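Local coordinates for uncharacterized protein (Bacteroides ovatus, PDB 4IPB) that is of unknown function but belongs to the PepSY-like, putative beta-lactamase-inhibitor-like family, at residues N7-S10 / T11-K14; D132-P136 / S137-A141; W24-D28 / G29-A33; L59-L62 / D63-T66. All coordinates share one frame; numbering follows the deposited sequence.

Interaction 1: N7-S10 / T11-K14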
loop_
_atom_site.group_PDB
_atom_site.type_symbol
_atom_site.label_atom_id
_atom_site.label_comp_id
_atom_site.label_asym_id
_atom_site.label_seq_id
_atom_site.Cartn_x
_atom_site.Cartn_y
_atom_site.Cartn_z
ATOM N N ASN A 7 -20.711 -2.444 11.119
ATOM C CA ASN A 7 -19.799 -3.531 11.512
ATOM C C ASN A 7 -18.360 -3.274 11.097
ATOM O O ASN A 7 -17.411 -3.646 11.819
ATOM C CB ASN A 7 -20.276 -4.917 11.057
ATOM C CG ASN A 7 -20.355 -5.094 9.533
ATOM O OD1 ASN A 7 -20.413 -4.140 8.761
ATOM N ND2 ASN A 7 -20.400 -6.357 9.114
ATOM N N VAL A 8 -18.191 -2.601 9.979
ATOM C CA VAL A 8 -16.896 -2.178 9.510
ATOM C C VAL A 8 -16.268 -1.095 10.406
ATOM O O VAL A 8 -15.107 -1.206 10.837
ATOM C CB VAL A 8 -17.028 -1.706 8.040
ATOM C CG1 VAL A 8 -15.761 -0.999 7.590
ATOM C CG2 VAL A 8 -17.377 -2.883 7.140
ATOM N N GLN A 9 -17.081 -0.098 10.749
ATOM C CA GLN A 9 -16.691 0.969 11.653
ATOM C C GLN A 9 -16.276 0.416 13.010
ATOM O O GLN A 9 -15.266 0.841 13.567
ATOM C CB GLN A 9 -17.797 1.995 11.806
ATOM C CG GLN A 9 -17.526 3.030 12.890
ATOM C CD GLN A 9 -16.248 3.825 12.689
ATOM O OE1 GLN A 9 -15.770 3.997 11.580
ATOM N NE2 GLN A 9 -15.687 4.328 13.788
ATOM N N SER A 10 -16.981 -0.590 13.494
ATOM C CA SER A 10 -16.680 -1.197 14.792
ATOM C C SER A 10 -15.286 -1.820 14.799
ATOM O O SER A 10 -14.460 -1.602 15.726
ATOM C CB SER A 10 -17.710 -2.280 15.098
ATOM O OG SER A 10 -17.434 -2.896 16.346
ATOM N N THR A 11 -14.984 -2.566 13.750
ATOM C CA THR A 11 -13.655 -3.199 13.681
ATOM C C THR A 11 -12.600 -2.125 13.529
ATOM O O THR A 11 -11.537 -2.161 14.185
ATOM C CB THR A 11 -13.555 -4.157 12.507
ATOM O OG1 THR A 11 -14.578 -5.140 12.659
ATOM C CG2 THR A 11 -12.204 -4.820 12.539
ATOM N N PHE A 12 -12.896 -1.094 12.701
ATOM C CA PHE A 12 -11.914 -0.039 12.458
ATOM C C PHE A 12 -11.575 0.688 13.753
ATOM O O PHE A 12 -10.411 1.007 14.017
ATOM C CB PHE A 12 -12.385 0.939 11.380
ATOM C CG PHE A 12 -11.454 2.084 11.182
ATOM C CD1 PHE A 12 -10.304 1.934 10.434
ATOM C CD2 PHE A 12 -11.689 3.293 11.823
ATOM C CE1 PHE A 12 -9.445 3.022 10.273
ATOM C CE2 PHE A 12 -10.831 4.331 11.694
ATOM C CZ PHE A 12 -9.691 4.180 10.900
ATOM N N LYS A 13 -12.587 0.963 14.545
ATOM C CA LYS A 13 -12.415 1.689 15.808
ATOM C C LYS A 13 -11.576 0.874 16.789
ATOM O O LYS A 13 -10.830 1.446 17.587
ATOM C CB LYS A 13 -13.765 2.050 16.411
ATOM C CG LYS A 13 -13.710 2.845 17.715
ATOM C CD LYS A 13 -13.321 4.276 17.407
ATOM C CE LYS A 13 -13.251 5.189 18.613
ATOM N NZ LYS A 13 -12.781 6.485 18.040
ATOM N N LYS A 14 -11.649 -0.449 16.730
ATOM C CA LYS A 14 -10.745 -1.276 17.541
ATOM C C LYS A 14 -9.286 -1.249 17.066
ATOM O O LYS A 14 -8.351 -1.174 17.911
ATOM C CB LYS A 14 -11.252 -2.689 17.596
ATOM C CG LYS A 14 -12.577 -2.779 18.344
ATOM C CD LYS A 14 -12.977 -4.220 18.499
ATOM C CE LYS A 14 -14.168 -4.267 19.418
ATOM N NZ LYS A 14 -15.383 -4.060 18.592
HETATM O O HOH W 1 -15.536 -0.704 18.191
#

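Interaction 2: D132-P136 / S137-A141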
loop_
_atom_site.group_PDB
_atom_site.type_symbol
_atom_site.label_atom_id
_atom_site.label_comp_id
_atom_site.label_asym_id
_atom_site.label_seq_id
_atom_site.Cartn_x
_atom_site.Cartn_y
_atom_site.Cartn_z
ATOM N N ASP A 132 -5.732 3.770 -9.953
ATOM C CA ASP A 132 -6.191 2.806 -8.952
ATOM C C ASP A 132 -5.181 1.654 -8.910
ATOM O O ASP A 132 -5.530 0.492 -9.178
ATOM C CB ASP A 132 -7.615 2.293 -9.309
ATOM C CG ASP A 132 -8.134 1.247 -8.344
ATOM O OD1 ASP A 132 -7.540 1.074 -7.248
ATOM O OD2 ASP A 132 -9.148 0.600 -8.697
ATOM N N ILE A 133 -3.945 1.957 -8.525
ATOM C CA ILE A 133 -2.904 0.934 -8.596
ATOM C C ILE A 133 -2.551 0.252 -7.272
ATOM O O ILE A 133 -1.607 -0.550 -7.234
ATOM C CB ILE A 133 -1.636 1.472 -9.230
ATOM C CG1 ILE A 133 -1.070 2.645 -8.472
ATOM C CG2 ILE A 133 -1.936 1.856 -10.679
ATOM C CD1 ILE A 133 0.236 3.190 -9.026
ATOM N N LEU A 134 -3.264 0.580 -6.201
ATOM C CA LEU A 134 -3.032 -0.097 -4.935
ATOM C C LEU A 134 -4.338 -0.602 -4.278
ATOM O O LEU A 134 -4.444 -0.647 -3.063
ATOM C CB LEU A 134 -2.317 0.879 -4.000
ATOM C CG LEU A 134 -0.829 1.173 -4.304
ATOM C CD1 LEU A 134 -0.408 2.360 -3.448
ATOM C CD2 LEU A 134 0.081 -0.038 -4.158
ATOM N N GLY A 135 -5.313 -0.978 -5.088
ATOM C CA GLY A 135 -6.608 -1.498 -4.579
ATOM C C GLY A 135 -6.820 -2.998 -4.581
ATOM O O GLY A 135 -5.890 -3.775 -4.865
ATOM N N PRO A 136 -8.038 -3.437 -4.244
ATOM C CA PRO A 136 -8.374 -4.859 -4.246
ATOM C C PRO A 136 -7.973 -5.578 -5.538
ATOM O O PRO A 136 -7.472 -6.712 -5.474
ATOM C CB PRO A 136 -9.886 -4.833 -4.085
ATOM C CG PRO A 136 -10.066 -3.698 -3.146
ATOM C CD PRO A 136 -9.142 -2.644 -3.673
ATOM N N SER A 137 -8.154 -4.933 -6.673
ATOM C CA SER A 137 -7.824 -5.621 -7.942
ATOM C C SER A 137 -6.343 -5.949 -8.054
ATOM O O SER A 137 -5.957 -6.902 -8.774
ATOM C CB SER A 137 -8.318 -4.834 -9.145
ATOM O OG SER A 137 -7.551 -3.684 -9.392
ATOM N N THR A 138 -5.495 -5.205 -7.350
ATOM C CA THR A 138 -4.052 -5.491 -7.374
ATOM C C THR A 138 -3.643 -6.609 -6.433
ATOM O O THR A 138 -2.713 -7.374 -6.722
ATOM C CB THR A 138 -3.297 -4.187 -7.073
ATOM O OG1 THR A 138 -3.550 -3.238 -8.129
ATOM C CG2 THR A 138 -1.815 -4.379 -6.910
ATOM N N PHE A 139 -4.301 -6.710 -5.268
ATOM C CA PHE A 139 -3.884 -7.640 -4.218
ATOM C C PHE A 139 -4.848 -8.753 -3.840
ATOM O O PHE A 139 -4.398 -9.794 -3.373
ATOM C CB PHE A 139 -3.592 -6.826 -2.948
ATOM C CG PHE A 139 -2.501 -5.829 -3.117
ATOM C CD1 PHE A 139 -1.164 -6.242 -3.266
ATOM C CD2 PHE A 139 -2.771 -4.497 -3.185
ATOM C CE1 PHE A 139 -0.161 -5.273 -3.401
ATOM C CE2 PHE A 139 -1.787 -3.552 -3.383
ATOM C CZ PHE A 139 -0.464 -3.948 -3.464
ATOM N N LEU A 140 -6.156 -8.541 -4.012
ATOM C CA LEU A 140 -7.167 -9.436 -3.418
ATOM C C LEU A 140 -7.960 -10.270 -4.433
ATOM O O LEU A 140 -8.815 -11.068 -4.045
ATOM C CB LEU A 140 -8.159 -8.653 -2.595
ATOM C CG LEU A 140 -7.561 -7.854 -1.442
ATOM C CD1 LEU A 140 -8.651 -7.034 -0.790
ATOM C CD2 LEU A 140 -6.861 -8.745 -0.435
ATOM N N ALA A 141 -7.700 -10.071 -5.712
ATOM C CA ALA A 141 -8.390 -10.847 -6.761
ATOM C C ALA A 141 -7.453 -11.931 -7.312
ATOM O O ALA A 141 -7.334 -13.011 -6.728
ATOM C CB ALA A 141 -8.868 -9.913 -7.872
HETATM O O HOH W 2 -5.852 -1.938 -7.847
HETATM O O HOH W 3 -9.418 -2.312 -7.308
#

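Interaction 3: W24-D28 / G29-A33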
loop_
_atom_site.group_PDB
_atom_site.type_symbol
_atom_site.label_atom_id
_atom_site.label_comp_id
_atom_site.label_asym_id
_atom_site.label_seq_id
_atom_site.Cartn_x
_atom_site.Cartn_y
_atom_site.Cartn_z
ATOM N N TRP A 24 -13.852 7.498 4.036
ATOM C CA TRP A 24 -14.253 6.139 3.641
ATOM C C TRP A 24 -14.760 6.097 2.173
ATOM O O TRP A 24 -15.444 6.979 1.705
ATOM C CB TRP A 24 -15.366 5.632 4.536
ATOM C CG TRP A 24 -14.979 5.317 5.915
ATOM C CD1 TRP A 24 -15.052 6.135 6.989
ATOM C CD2 TRP A 24 -14.536 4.051 6.387
ATOM N NE1 TRP A 24 -14.651 5.448 8.120
ATOM C CE2 TRP A 24 -14.318 4.166 7.767
ATOM C CE3 TRP A 24 -14.287 2.803 5.758
ATOM C CZ2 TRP A 24 -13.933 3.060 8.554
ATOM C CZ3 TRP A 24 -13.856 1.732 6.540
ATOM C CH2 TRP A 24 -13.673 1.887 7.902
ATOM N N SER A 25 -14.441 5.002 1.499
ATOM C CA SER A 25 -14.920 4.689 0.150
ATOM C C SER A 25 -15.056 3.188 0.017
ATOM O O SER A 25 -14.711 2.460 0.956
ATOM C CB SER A 25 -13.894 5.186 -0.885
ATOM O OG SER A 25 -12.621 4.515 -0.685
ATOM N N GLN A 26 -15.556 2.720 -1.132
ATOM C CA GLN A 26 -15.547 1.279 -1.399
ATOM C C GLN A 26 -15.180 0.981 -2.836
ATOM O O GLN A 26 -15.324 1.827 -3.721
ATOM C CB GLN A 26 -16.901 0.631 -1.015
ATOM C CG GLN A 26 -18.108 1.004 -1.836
ATOM C CD GLN A 26 -19.359 0.190 -1.415
ATOM O OE1 GLN A 26 -19.617 -0.921 -1.927
ATOM N NE2 GLN A 26 -20.120 0.734 -0.515
ATOM N N ASP A 27 -14.662 -0.240 -3.060
ATOM C CA ASP A 27 -14.190 -0.697 -4.380
ATOM C C ASP A 27 -14.267 -2.199 -4.396
ATOM O O ASP A 27 -13.735 -2.837 -3.482
ATOM C CB ASP A 27 -12.747 -0.239 -4.587
ATOM C CG ASP A 27 -12.220 -0.416 -6.028
ATOM O OD1 ASP A 27 -13.023 -0.564 -6.963
ATOM O OD2 ASP A 27 -10.983 -0.385 -6.187
ATOM N N ASP A 28 -14.958 -2.750 -5.402
ATOM C CA ASP A 28 -14.981 -4.208 -5.611
ATOM C C ASP A 28 -15.539 -4.900 -4.382
ATOM O O ASP A 28 -15.148 -6.036 -4.069
ATOM C CB ASP A 28 -13.576 -4.744 -5.981
ATOM C CG ASP A 28 -13.154 -4.374 -7.412
ATOM O OD1 ASP A 28 -14.004 -3.919 -8.209
ATOM O OD2 ASP A 28 -11.965 -4.547 -7.743
ATOM N N GLY A 29 -16.441 -4.216 -3.679
ATOM C CA GLY A 29 -17.117 -4.779 -2.518
ATOM C C GLY A 29 -16.400 -4.695 -1.203
ATOM O O GLY A 29 -16.885 -5.217 -0.168
ATOM N N TYR A 30 -15.225 -4.047 -1.211
ATOM C CA TYR A 30 -14.424 -3.884 0.021
ATOM C C TYR A 30 -14.514 -2.378 0.418
ATOM O O TYR A 30 -14.743 -1.516 -0.448
ATOM C CB TYR A 30 -12.971 -4.268 -0.252
ATOM C CG TYR A 30 -12.765 -5.707 -0.596
ATOM C CD1 TYR A 30 -12.710 -6.651 0.384
ATOM C CD2 TYR A 30 -12.646 -6.108 -1.902
ATOM C CE1 TYR A 30 -12.505 -8.021 0.104
ATOM C CE2 TYR A 30 -12.459 -7.452 -2.210
ATOM C CZ TYR A 30 -12.370 -8.392 -1.203
ATOM O OH TYR A 30 -12.195 -9.715 -1.499
ATOM N N TYR A 31 -14.357 -2.069 1.690
ATOM C CA TYR A 31 -14.455 -0.713 2.233
ATOM C C TYR A 31 -13.053 -0.239 2.634
ATOM O O TYR A 31 -12.302 -1.054 3.268
ATOM C CB TYR A 31 -15.337 -0.713 3.507
ATOM C CG TYR A 31 -16.712 -1.193 3.180
ATOM C CD1 TYR A 31 -17.017 -2.570 3.163
ATOM C CD2 TYR A 31 -17.674 -0.313 2.759
ATOM C CE1 TYR A 31 -18.279 -3.032 2.786
ATOM C CE2 TYR A 31 -18.915 -0.770 2.381
ATOM C CZ TYR A 31 -19.202 -2.127 2.406
ATOM O OH TYR A 31 -20.451 -2.588 2.002
ATOM N N CYS A 32 -12.733 1.004 2.329
ATOM C CA CYS A 32 -11.393 1.547 2.565
ATOM C C CYS A 32 -11.485 2.761 3.445
ATOM O O CYS A 32 -12.241 3.699 3.119
ATOM C CB CYS A 32 -10.767 1.938 1.246
ATOM S SG CYS A 32 -9.138 2.727 1.407
ATOM N N ALA A 33 -10.709 2.775 4.527
ATOM C CA ALA A 33 -10.536 3.895 5.423
ATOM C C ALA A 33 -9.175 4.564 5.145
ATOM O O ALA A 33 -8.117 3.895 5.278
ATOM C CB ALA A 33 -10.561 3.419 6.868
HETATM O O HOH W 4 -11.167 5.910 1.105
HETATM O O HOH W 5 -17.879 -1.817 -4.117
#

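Interaction 4: L59-L62 / D63-T66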
loop_
_atom_site.group_PDB
_atom_site.type_symbol
_atom_site.label_atom_id
_atom_site.label_comp_id
_atom_site.label_asym_id
_atom_site.label_seq_id
_atom_site.Cartn_x
_atom_site.Cartn_y
_atom_site.Cartn_z
ATOM N N LEU A 59 5.126 4.741 3.119
ATOM C CA LEU A 59 6.433 4.969 3.721
ATOM C C LEU A 59 7.252 6.047 3.008
ATOM O O LEU A 59 8.175 6.572 3.601
ATOM C CB LEU A 59 7.219 3.661 3.748
ATOM C CG LEU A 59 6.632 2.475 4.525
ATOM C CD1 LEU A 59 7.534 1.253 4.454
ATOM C CD2 LEU A 59 6.396 2.853 5.958
ATOM N N VAL A 60 6.859 6.384 1.772
ATOM C CA VAL A 60 7.352 7.559 1.005
ATOM C C VAL A 60 8.750 7.320 0.411
ATOM O O VAL A 60 8.948 7.499 -0.792
ATOM C CB VAL A 60 7.348 8.865 1.817
ATOM C CG1 VAL A 60 7.779 10.047 0.945
ATOM C CG2 VAL A 60 5.975 9.130 2.440
ATOM N N SER A 61 9.694 6.935 1.252
ATOM C CA SER A 61 11.109 6.940 0.850
ATOM C C SER A 61 11.921 5.731 1.286
ATOM O O SER A 61 11.529 4.995 2.180
ATOM C CB SER A 61 11.763 8.204 1.343
ATOM O OG SER A 61 11.536 8.406 2.723
ATOM N N LEU A 62 13.089 5.554 0.659
ATOM C CA LEU A 62 13.917 4.352 0.842
ATOM C C LEU A 62 14.515 4.226 2.221
ATOM O O LEU A 62 14.809 3.109 2.649
ATOM C CB LEU A 62 15.064 4.343 -0.163
ATOM C CG LEU A 62 14.721 4.188 -1.648
ATOM C CD1 LEU A 62 16.037 4.240 -2.402
ATOM C CD2 LEU A 62 13.921 2.924 -1.962
ATOM N N ASP A 63 14.646 5.351 2.915
ATOM C CA ASP A 63 15.162 5.328 4.282
ATOM C C ASP A 63 14.241 4.533 5.230
ATOM O O ASP A 63 14.691 4.083 6.278
ATOM C CB ASP A 63 15.427 6.745 4.777
ATOM C CG ASP A 63 14.220 7.656 4.638
ATOM O OD1 ASP A 63 13.746 7.892 3.495
ATOM O OD2 ASP A 63 13.744 8.142 5.698
ATOM N N ARG A 64 12.967 4.389 4.864
ATOM C CA ARG A 64 11.998 3.665 5.714
ATOM C C ARG A 64 12.034 2.171 5.514
ATOM O O ARG A 64 11.393 1.441 6.270
ATOM C CB ARG A 64 10.566 4.161 5.450
ATOM C CG ARG A 64 10.132 5.318 6.332
ATOM C CD ARG A 64 10.727 6.628 5.964
ATOM N NE ARG A 64 10.326 7.630 6.957
ATOM C CZ ARG A 64 9.215 8.378 6.911
ATOM N NH1 ARG A 64 8.329 8.279 5.905
ATOM N NH2 ARG A 64 8.981 9.250 7.895
ATOM N N LEU A 65 12.764 1.701 4.502
ATOM C CA LEU A 65 12.918 0.253 4.288
ATOM C C LEU A 65 13.854 -0.404 5.257
ATOM O O LEU A 65 14.784 0.242 5.745
ATOM C CB LEU A 65 13.421 -0.044 2.888
ATOM C CG LEU A 65 12.566 0.488 1.746
ATOM C CD1 LEU A 65 13.332 0.342 0.463
ATOM C CD2 LEU A 65 11.255 -0.263 1.700
ATOM N N THR A 66 13.649 -1.704 5.516
ATOM C CA THR A 66 14.633 -2.497 6.211
ATOM C C THR A 66 15.909 -2.568 5.386
ATOM O O THR A 66 15.881 -2.436 4.152
ATOM C CB THR A 66 14.155 -3.939 6.467
ATOM O OG1 THR A 66 13.919 -4.614 5.219
ATOM C CG2 THR A 66 12.879 -3.924 7.281
#

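Interaction 1: N7-S10 / T11-K14
Four successive i to i+4 backbone bonds run from Thr-11, Phe-12, Lys-13 and Lys-14 back to Asn-7, Val-8, Gln-9 and Ser-10, so the two segments form a little over two turns of one alpha-helix. The tightest are Phe-12 N to Val-8 O and Lys-13 N to Gln-9 O, both 2.9 Å. Side chains meet more loosely. With its chain bent at chi2 (58°), Gln-9 leans along the helix toward Phe-12 and Lys-13: OE1 comes to 4.1 Å from Phe-12 CD2, the amide and ring planes 52° apart, while NE2 lies 4.0 Å from Lys-13 CB. Lys-14 runs out past the carbonyl of Ser-10, its CG 3.4 Å from Ser-10 O, and a bend at its last torsion (86°) swings NZ back over that turn. A water bridges the two, donating to Ser-10 O at 2.8 Å and accepting a weak bond from Lys-14 NZ at 3.4 Å. Ser-10 O thus takes both a backbone N-H and a water. Thr-11 OG1 has its bond with Gly-50 O, Asn-7 ND2 with Val-48 O and Lys-13 NZ with Pro-17 O. Val-8 and Phe-12, one turn apart, are buried against the sheet, where the Phe-12 ring meets Trp-24 and Phe-35 edge-to-face. The pattern is that of an amphipathic helix, helix 6-15, packed through its apolar side on an antiparallel sheet.

Interaction 2: D132-P136 / S137-A141
Carbonyl oxygens of Gly-135 and Pro-136 carry most of the backbone bonding here. Gly-135 O accepts from Thr-138 N at 2.9 Å, with the donor 51° out of the carbonyl plane, and more weakly from Phe-139 N. Pro-136 O receives Leu-140 N at 2.7 Å, in the carbonyl plane, along with weak bonds from Phe-139 N and Ala-141 N. Two waters tie the preceding loop to this turn. One donates to Asp-132 O, accepts from Gly-135 N and also bonds to the hydroxyls of Ser-137 and Thr-138, 2.7 Å from Thr-138 OG1; the other accepts from Ser-137 N at 3.0 Å and lies near Asp-132 OD2. Ser-137 OG reaches the first water because chi1 (73°) sets it between the backbone N and carbonyl carbon. Thr-138 OG1 has a further bond with Arg-125 NH2. Gly-135 occupies the N-cap of the short C-terminal helix 136-139, and Pro-136, which has no N-H to offer, is the first residue of that helix. Apolar packing divides between two pairs. Leu-134 and Phe-139 lie alongside each other, Leu-134 CD2 4.0 Å from Phe-139 CZ, with Leu-134 O at the edge of the ring and Thr-138 CG2 3.6 Å above the ring plane, over its centre. On the proline, Leu-140 CD1 comes to 4.2 Å from Pro-136 CB. Leu-134 and Phe-139 both press on Leu-56 of strand 52-58, whereas Pro-136 and Leu-140 meet Tyr-30.

Interaction 3: W24-D28 / G29-A33
Trp-24 and Ala-33 face each other at the far end of a beta hairpin with a two-residue loop, which joins strand 23-27 to strand 30-37 through a type I' turn, Asp-27 to Tyr-30. Both central residues of the turn, Asp-28 and Gly-29, have positive phi. The hydrogen-bonded pairs are Ser-25 with Cys-32 and Asp-27 with Tyr-30, each joined by two backbone bonds; Cys-32 N to Ser-25 O is nearly straight, at 2.8 Å. Side chains of Trp-24, Gln-26, Tyr-31 and Ala-33 share one face of the sheet. The indole, with CG anti to the carbonyl carbon (chi1 -71°), swings across to the neighbouring strand and lays its six-membered ring over the methyl of Ala-33. This is a CH-pi contact, with Ala-33 CB 3.6 Å from the ring centroid and 9° off its normal. Val-8 of helix 6-15 also packs on this indole. Further toward the turn, Gln-26 stands up from the sheet, its chain extended beyond CG, and runs alongside Tyr-31 in the same direction. Its amide plane is 62° from the tyrosine ring, and NE2 lies 3.5 Å from Tyr-31 CE2. The other end of that amide, OE1, takes a water that in turn accepts from Gly-29 N, linking the strand to the turn. Asp-27, Tyr-30, Ser-25 and Cys-32 project from the opposite face. There the Tyr-30 ring lies beside the turn, Asp-27 O at its edge and its CD2 3.3 Å from Asp-28 O, and a water 2.7 Å from Ser-25 OG donates to Cys-32 O.

Interaction 4: L59-L62 / D63-T66
Arg-64 reaches back to Leu-59 across this turn. Arg-64 NH1 donates to Leu-59 O at 2.9 Å, the oxygen only 2° out of the guanidinium plane, though the donor sits above the carbonyl plane of Leu-59. The bend at chi2 (75°) folds the arginine chain back over this carbonyl, bringing its CD to 3.5 Å from Leu-59 O. A hydrogen bond from Ser-61 OG to Asp-63 OD1 is modelled too short to be trusted in detail, and Asp-63 OD2 makes a long, purely electrostatic salt bridge with Arg-64 NE. Backbone bonds three residues apart, Arg-64 N to Ser-61 O and Leu-65 N to Leu-62 O, both 3.1 Å, wind the chain into a short 3-10 turn. Among apolar contacts, Leu-62 CD2 meets Leu-65 CD1 at 3.6 Å with the two side chains crossing at a slant, and the CB atoms of Leu-59 and Arg-64 are 3.8 Å apart. The turn links strand 52-58 to helix 67-75, whose N-cap is Thr-66, with OG1 bonded to Val-69 N. Leu-59 and Leu-65 rest on Val-86 of strand 82-90, while Leu-62 reaches Tyr-70 and Phe-73 of the helix.

How the interactions relate
Along the chain the order is interaction 1, 3, 4 and 2, from the N-terminal helix to the C-terminal one, all set about a single eight-stranded antiparallel sheet. Interactions 1 and 3 touch, centres 13 Å apart, where helix 6-15 covers one face of the first hairpin. Interaction 2 meets the hairpin at its turn, centres 11 Å apart: Pro-136 packs on Tyr-30, and Asp-132 brings its carboxylate close to that of Asp-27. The chain's two terminal helices are therefore both joined to this hairpin. Interaction 4 stands apart, 26 Å from interaction 3 between centres, and lies at the connection from strand 52-58 to helix 67-75.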